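Side-chain contacts in hypothetical protein XCC0632 (Xanthomonas campestris pv. campestris, PDB 2IQI), which is of unknown function but probably serves as the auxiliary lipoprotein component of an ABC-type transport system: residues A24-S29 with T180-S185; V78-D83 with E172-T177. All blocks are in the same frame, centred on the assembly; numbering follows the deposited sequence.

Interaction 1 of 2, residues A24-S29 with T180-S185; sequences AWPQVS and TGQQDS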
ATOM      1  N   ALA A  24     -10.264  -7.361  16.101  1.00 46.24           N
ATOM      2  CA  ALA A  24     -11.601  -7.404  15.553  1.00 45.86           C
ATOM      3  C   ALA A  24     -11.689  -7.846  14.095  1.00 45.45           C
ATOM      4  O   ALA A  24     -12.778  -7.769  13.479  1.00 45.91           O
ATOM      5  CB  ALA A  24     -12.289  -6.066  15.757  1.00 46.57           C
ATOM      6  N   TRP A  25     -10.569  -8.276  13.521  1.00 44.34           N
ATOM      7  CA  TRP A  25     -10.624  -8.776  12.167  1.00 43.98           C
ATOM      8  C   TRP A  25     -11.163 -10.195  12.234  1.00 44.46           C
ATOM      9  O   TRP A  25     -10.670 -11.006  13.034  1.00 44.18           O
ATOM     10  CB  TRP A  25      -9.253  -8.781  11.494  1.00 43.46           C
ATOM     11  CG  TRP A  25      -8.638  -7.412  11.215  1.00 43.77           C
ATOM     12  CD1 TRP A  25      -9.281  -6.209  11.160  1.00 42.51           C
ATOM     13  CD2 TRP A  25      -7.263  -7.137  10.903  1.00 43.33           C
ATOM     14  NE1 TRP A  25      -8.400  -5.212  10.866  1.00 41.72           N
ATOM     15  CE2 TRP A  25      -7.153  -5.747  10.701  1.00 41.52           C
ATOM     16  CE3 TRP A  25      -6.116  -7.934  10.767  1.00 41.94           C
ATOM     17  CZ2 TRP A  25      -5.940  -5.125  10.402  1.00 41.53           C
ATOM     18  CZ3 TRP A  25      -4.903  -7.306  10.465  1.00 42.74           C
ATOM     19  CH2 TRP A  25      -4.829  -5.917  10.296  1.00 42.04           C
ATOM     20  N   PRO A  26     -12.140 -10.529  11.365  1.00 44.39           N
ATOM     21  CA  PRO A  26     -12.613 -11.904  11.331  1.00 44.52           C
ATOM     22  C   PRO A  26     -11.465 -12.839  10.976  1.00 45.48           C
ATOM     23  O   PRO A  26     -10.586 -12.487  10.143  1.00 45.10           O
ATOM     24  CB  PRO A  26     -13.636 -11.904  10.189  1.00 43.87           C
ATOM     25  CG  PRO A  26     -13.264 -10.757   9.358  1.00 43.75           C
ATOM     26  CD  PRO A  26     -12.773  -9.719  10.321  1.00 43.93           C
ATOM     27  N   GLN A  27     -11.459 -13.995  11.649  1.00 46.70           N
ATOM     28  CA  GLN A  27     -10.678 -15.154  11.242  1.00 47.88           C
ATOM     29  C   GLN A  27     -11.452 -15.847  10.143  1.00 47.60           C
ATOM     30  O   GLN A  27     -12.577 -16.263  10.372  1.00 48.04           O
ATOM     31  CB  GLN A  27     -10.479 -16.091  12.413  1.00 48.15           C
ATOM     32  CG  GLN A  27      -9.449 -17.157  12.116  1.00 53.22           C
ATOM     33  CD  GLN A  27      -8.659 -17.563  13.348  1.00 59.01           C
ATOM     34  OE1 GLN A  27      -9.227 -17.773  14.436  1.00 61.04           O
ATOM     35  NE2 GLN A  27      -7.336 -17.673  13.187  1.00 58.92           N
ATOM     36  N   VAL A  28     -10.879 -15.940   8.947  1.00 47.64           N
ATOM     37  CA  VAL A  28     -11.625 -16.442   7.801  1.00 47.96           C
ATOM     38  C   VAL A  28     -11.130 -17.817   7.355  1.00 48.44           C
ATOM     39  O   VAL A  28     -10.208 -18.374   7.948  1.00 49.14           O
ATOM     40  CB  VAL A  28     -11.617 -15.469   6.588  1.00 47.97           C
ATOM     41  CG1 VAL A  28     -12.122 -14.071   6.988  1.00 47.32           C
ATOM     42  CG2 VAL A  28     -10.252 -15.421   5.954  1.00 46.79           C
ATOM     43  N   SER A  29     -11.749 -18.369   6.315  1.00 48.48           N
ATOM     44  CA  SER A  29     -11.261 -19.620   5.732  1.00 48.49           C
ATOM     45  C   SER A  29     -11.358 -19.654   4.187  1.00 48.46           C
ATOM     46  O   SER A  29     -11.070 -20.693   3.574  1.00 47.50           O
ATOM     47  CB  SER A  29     -12.007 -20.801   6.322  1.00 48.39           C
ATOM     48  OG  SER A  29     -13.257 -20.890   5.677  1.00 49.72           O
ATOM     49  N   THR A 180     -14.592  -7.106   4.329  1.00 41.35           N
ATOM     50  CA  THR A 180     -15.412  -7.119   3.134  1.00 42.76           C
ATOM     51  C   THR A 180     -15.522  -8.549   2.570  1.00 44.22           C
ATOM     52  O   THR A 180     -16.615  -9.012   2.239  1.00 44.74           O
ATOM     53  CB  THR A 180     -14.881  -6.165   2.049  1.00 42.79           C
ATOM     54  OG1 THR A 180     -14.626  -4.860   2.607  1.00 41.61           O
ATOM     55  CG2 THR A 180     -15.887  -6.053   0.944  1.00 41.88           C
ATOM     56  N   GLY A 181     -14.400  -9.254   2.512  1.00 44.75           N
ATOM     57  CA  GLY A 181     -14.404 -10.613   2.042  1.00 45.81           C
ATOM     58  C   GLY A 181     -15.389 -11.456   2.807  1.00 46.81           C
ATOM     59  O   GLY A 181     -16.214 -12.148   2.216  1.00 46.87           O
ATOM     60  N   GLN A 182     -15.290 -11.383   4.123  1.00 47.96           N
ATOM     61  CA  GLN A 182     -16.105 -12.155   5.029  1.00 49.88           C
ATOM     62  C   GLN A 182     -17.604 -11.804   4.960  1.00 51.60           C
ATOM     63  O   GLN A 182     -18.449 -12.676   5.095  1.00 52.57           O
ATOM     64  CB  GLN A 182     -15.571 -11.985   6.446  1.00 49.79           C
ATOM     65  CG  GLN A 182     -16.200 -12.883   7.516  1.00 50.78           C
ATOM     66  CD  GLN A 182     -16.067 -14.384   7.231  1.00 51.55           C
ATOM     67  OE1 GLN A 182     -15.509 -14.826   6.209  1.00 49.83           O
ATOM     68  NE2 GLN A 182     -16.587 -15.172   8.145  1.00 51.79           N
ATOM     69  N   GLN A 183     -17.950 -10.544   4.733  1.00 52.99           N
ATOM     70  CA  GLN A 183     -19.359 -10.213   4.647  1.00 53.95           C
ATOM     71  C   GLN A 183     -19.905 -10.745   3.355  1.00 53.93           C
ATOM     72  O   GLN A 183     -21.091 -11.092   3.292  1.00 54.99           O
ATOM     73  CB  GLN A 183     -19.635  -8.716   4.841  1.00 53.48           C
ATOM     74  CG  GLN A 183     -19.615  -8.370   6.331  1.00 55.41           C
ATOM     75  CD  GLN A 183     -19.483  -6.874   6.675  1.00 56.00           C
ATOM     76  OE1 GLN A 183     -19.241  -6.013   5.798  1.00 59.36           O
ATOM     77  NE2 GLN A 183     -19.641  -6.566   7.970  1.00 54.49           N
ATOM     78  N   ASP A 184     -19.058 -10.823   2.329  1.00 54.02           N
ATOM     79  CA  ASP A 184     -19.500 -11.354   1.042  1.00 53.91           C
ATOM     80  C   ASP A 184     -19.635 -12.855   1.156  1.00 54.40           C
ATOM     81  O   ASP A 184     -20.589 -13.423   0.655  1.00 54.40           O
ATOM     82  CB  ASP A 184     -18.543 -11.041  -0.084  1.00 53.09           C
ATOM     83  CG  ASP A 184     -19.007 -11.622  -1.417  1.00 53.19           C
ATOM     84  OD1 ASP A 184     -18.571 -12.731  -1.801  1.00 51.45           O
ATOM     85  OD2 ASP A 184     -19.814 -10.967  -2.098  1.00 51.49           O
ATOM     86  N   SER A 185     -18.686 -13.488   1.835  1.00 54.78           N
ATOM     87  CA  SER A 185     -18.650 -14.933   1.882  1.00 55.14           C
ATOM     88  C   SER A 185     -19.903 -15.486   2.546  1.00 55.58           C
ATOM     89  O   SER A 185     -20.371 -16.561   2.197  1.00 55.55           O
ATOM     90  CB  SER A 185     -17.399 -15.410   2.597  1.00 54.78           C
ATOM     91  OG  SER A 185     -17.713 -16.443   3.499  1.00 55.46           O
TER
HETATM   92  O   HOH W   1     -15.000 -17.315   6.609  1.00 46.50           O

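Interaction 2 of 2, residues V78-D83 with E172-T177; sequences VRAFED and ELVGWT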
ATOM      1  N   VAL A  78       0.909  -8.662   1.425  1.00 36.86           N
ATOM      2  CA  VAL A  78       0.992 -10.104   1.555  1.00 36.59           C
ATOM      3  C   VAL A  78       1.632 -10.491   2.884  1.00 36.84           C
ATOM      4  O   VAL A  78       1.119 -11.350   3.584  1.00 36.85           O
ATOM      5  CB  VAL A  78       1.797 -10.703   0.414  1.00 36.60           C
ATOM      6  CG1 VAL A  78       2.226 -12.104   0.775  1.00 37.49           C
ATOM      7  CG2 VAL A  78       0.986 -10.718  -0.835  1.00 35.50           C
ATOM      8  N   ARG A  79       2.737  -9.852   3.250  1.00 36.75           N
ATOM      9  CA  ARG A  79       3.304 -10.121   4.562  1.00 36.70           C
ATOM     10  C   ARG A  79       2.342  -9.799   5.669  1.00 36.53           C
ATOM     11  O   ARG A  79       2.251 -10.574   6.605  1.00 36.45           O
ATOM     12  CB  ARG A  79       4.639  -9.429   4.768  1.00 37.23           C
ATOM     13  CG  ARG A  79       5.593  -9.910   3.701  1.00 39.42           C
ATOM     14  CD  ARG A  79       7.036  -9.541   3.834  1.00 41.84           C
ATOM     15  NE  ARG A  79       7.649 -10.097   2.631  1.00 47.02           N
ATOM     16  CZ  ARG A  79       8.698  -9.585   1.996  1.00 45.87           C
ATOM     17  NH1 ARG A  79       9.271  -8.489   2.470  1.00 45.69           N
ATOM     18  NH2 ARG A  79       9.147 -10.172   0.887  1.00 41.34           N
ATOM     19  N   ALA A  80       1.595  -8.694   5.579  1.00 36.34           N
ATOM     20  CA  ALA A  80       0.643  -8.390   6.671  1.00 36.06           C
ATOM     21  C   ALA A  80      -0.549  -9.390   6.767  1.00 36.65           C
ATOM     22  O   ALA A  80      -0.998  -9.719   7.866  1.00 36.84           O
ATOM     23  CB  ALA A  80       0.191  -6.974   6.623  1.00 35.77           C
ATOM     24  N   PHE A  81      -1.019  -9.908   5.630  1.00 36.80           N
ATOM     25  CA  PHE A  81      -1.945 -11.050   5.653  1.00 37.31           C
ATOM     26  C   PHE A  81      -1.314 -12.272   6.306  1.00 38.30           C
ATOM     27  O   PHE A  81      -1.946 -12.920   7.127  1.00 38.70           O
ATOM     28  CB  PHE A  81      -2.487 -11.401   4.253  1.00 36.24           C
ATOM     29  CG  PHE A  81      -3.514 -10.416   3.728  1.00 34.91           C
ATOM     30  CD1 PHE A  81      -4.719 -10.219   4.401  1.00 34.98           C
ATOM     31  CD2 PHE A  81      -3.274  -9.689   2.570  1.00 32.52           C
ATOM     32  CE1 PHE A  81      -5.648  -9.323   3.934  1.00 35.38           C
ATOM     33  CE2 PHE A  81      -4.210  -8.782   2.095  1.00 32.31           C
ATOM     34  CZ  PHE A  81      -5.389  -8.597   2.760  1.00 33.68           C
ATOM     35  N   GLU A  82      -0.066 -12.573   5.947  1.00 39.79           N
ATOM     36  CA  GLU A  82       0.647 -13.729   6.497  1.00 40.55           C
ATOM     37  C   GLU A  82       0.765 -13.597   7.990  1.00 41.60           C
ATOM     38  O   GLU A  82       0.381 -14.511   8.714  1.00 42.77           O
ATOM     39  CB  GLU A  82       2.011 -13.935   5.842  1.00 39.77           C
ATOM     40  CG  GLU A  82       1.897 -14.554   4.439  1.00 40.09           C
ATOM     41  CD  GLU A  82       3.152 -14.478   3.584  1.00 41.65           C
ATOM     42  OE1 GLU A  82       4.203 -13.910   3.994  1.00 42.66           O
ATOM     43  OE2 GLU A  82       3.081 -14.995   2.452  1.00 46.71           O
ATOM     44  N   ASP A  83       1.207 -12.444   8.459  1.00 42.45           N
ATOM     45  CA  ASP A  83       1.489 -12.255   9.879  1.00 44.15           C
ATOM     46  C   ASP A  83       0.244 -12.007  10.715  1.00 44.39           C
ATOM     47  O   ASP A  83       0.367 -11.744  11.902  1.00 45.09           O
ATOM     48  CB  ASP A  83       2.447 -11.058  10.102  1.00 44.41           C
ATOM     49  CG  ASP A  83       3.870 -11.296   9.526  1.00 48.39           C
ATOM     50  OD1 ASP A  83       4.294 -12.490   9.292  1.00 49.67           O
ATOM     51  OD2 ASP A  83       4.570 -10.267   9.325  1.00 50.05           O
ATOM     52  N   GLU A 172      -5.003  -0.593   6.763  1.00 36.73           N
ATOM     53  CA  GLU A 172      -6.359  -0.304   6.359  1.00 37.42           C
ATOM     54  C   GLU A 172      -6.786  -1.295   5.273  1.00 36.19           C
ATOM     55  O   GLU A 172      -7.957  -1.632   5.167  1.00 35.96           O
ATOM     56  CB  GLU A 172      -6.492   1.161   5.908  1.00 37.26           C
ATOM     57  CG  GLU A 172      -6.496   2.187   7.052  1.00 38.44           C
ATOM     58  CD  GLU A 172      -6.457   3.695   6.584  1.00 40.98           C
ATOM     59  OE1 GLU A 172      -6.905   4.059   5.438  1.00 42.54           O
ATOM     60  OE2 GLU A 172      -5.982   4.534   7.412  1.00 46.55           O
ATOM     61  N   LEU A 173      -5.833  -1.764   4.479  1.00 35.31           N
ATOM     62  CA  LEU A 173      -6.165  -2.650   3.371  1.00 35.40           C
ATOM     63  C   LEU A 173      -6.521  -4.036   3.866  1.00 34.49           C
ATOM     64  O   LEU A 173      -7.551  -4.598   3.518  1.00 33.98           O
ATOM     65  CB  LEU A 173      -4.985  -2.779   2.426  1.00 35.66           C
ATOM     66  CG  LEU A 173      -4.922  -1.750   1.327  1.00 36.71           C
ATOM     67  CD1 LEU A 173      -3.529  -1.717   0.643  1.00 34.72           C
ATOM     68  CD2 LEU A 173      -6.024  -2.198   0.391  1.00 39.39           C
ATOM     69  N   VAL A 174      -5.632  -4.570   4.677  1.00 33.62           N
ATOM     70  CA  VAL A 174      -5.782  -5.865   5.219  1.00 33.42           C
ATOM     71  C   VAL A 174      -7.133  -6.007   5.918  1.00 33.82           C
ATOM     72  O   VAL A 174      -7.838  -7.016   5.725  1.00 33.44           O
ATOM     73  CB  VAL A 174      -4.615  -6.161   6.133  1.00 33.35           C
ATOM     74  CG1 VAL A 174      -4.927  -7.320   7.061  1.00 35.25           C
ATOM     75  CG2 VAL A 174      -3.397  -6.492   5.291  1.00 32.67           C
ATOM     76  N   GLY A 175      -7.506  -4.995   6.702  1.00 33.79           N
ATOM     77  CA  GLY A 175      -8.658  -5.082   7.568  1.00 33.77           C
ATOM     78  C   GLY A 175      -9.875  -4.975   6.711  1.00 34.82           C
ATOM     79  O   GLY A 175     -10.894  -5.582   6.989  1.00 36.25           O
ATOM     80  N   TRP A 176      -9.778  -4.224   5.632  1.00 35.30           N
ATOM     81  CA  TRP A 176     -10.951  -4.016   4.793  1.00 35.63           C
ATOM     82  C   TRP A 176     -11.150  -5.213   3.909  1.00 36.61           C
ATOM     83  O   TRP A 176     -12.269  -5.484   3.505  1.00 37.26           O
ATOM     84  CB  TRP A 176     -10.774  -2.766   3.966  1.00 35.32           C
ATOM     85  CG  TRP A 176     -11.762  -2.545   2.960  1.00 34.98           C
ATOM     86  CD1 TRP A 176     -12.957  -1.894   3.108  1.00 36.11           C
ATOM     87  CD2 TRP A 176     -11.663  -2.911   1.587  1.00 36.23           C
ATOM     88  NE1 TRP A 176     -13.623  -1.858   1.899  1.00 37.21           N
ATOM     89  CE2 TRP A 176     -12.851  -2.488   0.954  1.00 36.68           C
ATOM     90  CE3 TRP A 176     -10.700  -3.593   0.827  1.00 36.75           C
ATOM     91  CZ2 TRP A 176     -13.087  -2.708  -0.408  1.00 36.60           C
ATOM     92  CZ3 TRP A 176     -10.946  -3.814  -0.539  1.00 35.95           C
ATOM     93  CH2 TRP A 176     -12.118  -3.367  -1.135  1.00 34.90           C
ATOM     94  N   THR A 177     -10.061  -5.908   3.591  1.00 37.40           N
ATOM     95  CA  THR A 177     -10.112  -7.090   2.746  1.00 38.56           C
ATOM     96  C   THR A 177     -10.735  -8.251   3.499  1.00 38.61           C
ATOM     97  O   THR A 177     -11.598  -8.939   2.975  1.00 39.27           O
ATOM     98  CB  THR A 177      -8.713  -7.507   2.269  1.00 38.88           C
ATOM     99  OG1 THR A 177      -8.133  -6.404   1.587  1.00 39.16           O
ATOM    100  CG2 THR A 177      -8.797  -8.700   1.293  1.00 39.22           C
TER

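Interaction 1 of 2, residues A24-S29 with T180-S185
P26 and V28 of the loop between strands 11-13 and 31-34 rest against Q182, near the C-terminal end of the long helix 155-185; the contact is a surface loop-on-helix packing at one end of an alpha/beta fold. Q182 alone carries the helix side of it: its methylenes mainly meet P26 and its amide mainly V28. P26 lays the outer edge of its ring along the methylenes: its CB is 3.8 Å from CG of Q182, and its CG is 3.9 Å from Q182 CB. Ring and chain lie alongside each other, pointing opposite ways. V28 comes against the other end of the same residue, where its CG1 methyl sits 3.6 Å from OE1 of Q182 and 4.0 Å from the amide carbon CD. Two torsions explain this reach. CG of Q182 stands opposite the backbone N (chi1 -172°), carrying the chain out from the helix, and a bend at the next bond (chi2 58°) turns the amide along the loop toward V28. Glutamine suits the place because it gives the proline a hydrocarbon surface and still ends in a polar amide that W30 and a water can bind. That group is held from outside the two segments, since W30 donates its indole NE1 to OE1. Further out, the loop is tied back by backbone hydrogen bonding between V28 and K86, while V28 also touches I87 and P26 leans on I179 of helix 155-185. No direct hydrogen bond joins the two segments; a water bridges them instead, donating to OE1 of Q182 at 2.6 Å and accepting a weak, long bond of 3.4 Å from the backbone N of S29.

Interaction 2 of 2, residues V78-D83 with E172-T177
Helix-on-helix packing in the interior of the domain brings the C-terminal end of helix 69-82 against helix 155-185, the two short segments crossing at -57° with their axes 9.8 Å apart. F81 and V174 form its centre. The CG2 methyl of V174 lies over the middle of the phenyl face, 3.8 Å from the ring centroid and only 9° off the ring normal, a CH-pi contact. The other methyl, CG1, lies on the same side of the ring, displaced toward F81 CD1 and CE1, 3.8 Å from the latter. Both branches are thus used: with CG1 opposite the backbone N (chi1 162°), CG2 is left beside that N, over the ring. The same CG2 also meets A80 CB at 3.9 Å, and the small alanine lets the helices approach here without a long side chain between them. T177, one turn after V174, comes to the ring's edge, where its CB is 3.5 Å from F81 CZ, the threonine side chain set roughly perpendicular to that of F81. Its hydroxyl would be costly to bury unpaired, but OG1 donates to the L173 carbonyl O one turn back at 2.7 Å, from above the carbonyl plane. That O also accepts the backbone N-H of T177. The hydroxyl thus has a polar partner although OG1, like CB and CG2, lies against the ring's edge at CZ. Around this pair of helices, L32 of strand 31-34 touches both F81 and T177, T177 reaches L130 of strand 121-132, and the loop residues V19, W25 and I87 pack on A80, V174 and F81 respectively.

Both contacts hold helix 155-185, about 12 Å apart between centres: interaction 2 in the buried interior, interaction 1 farther along the helix at the surface. In sequence, both segments of interaction 2 fall between the two of interaction 1. Their chemistry follows their depth. Residues 78-83 and 172-177 mesh through methyls and an aromatic ring, and the one side-chain hydroxyl there is paired within its own helix. Residues 24-29 and 180-185 share a smaller area and add a water-mediated link. W25 joins the two sites, its indole packing on G175 and V174 while the next residue of its loop faces Q182.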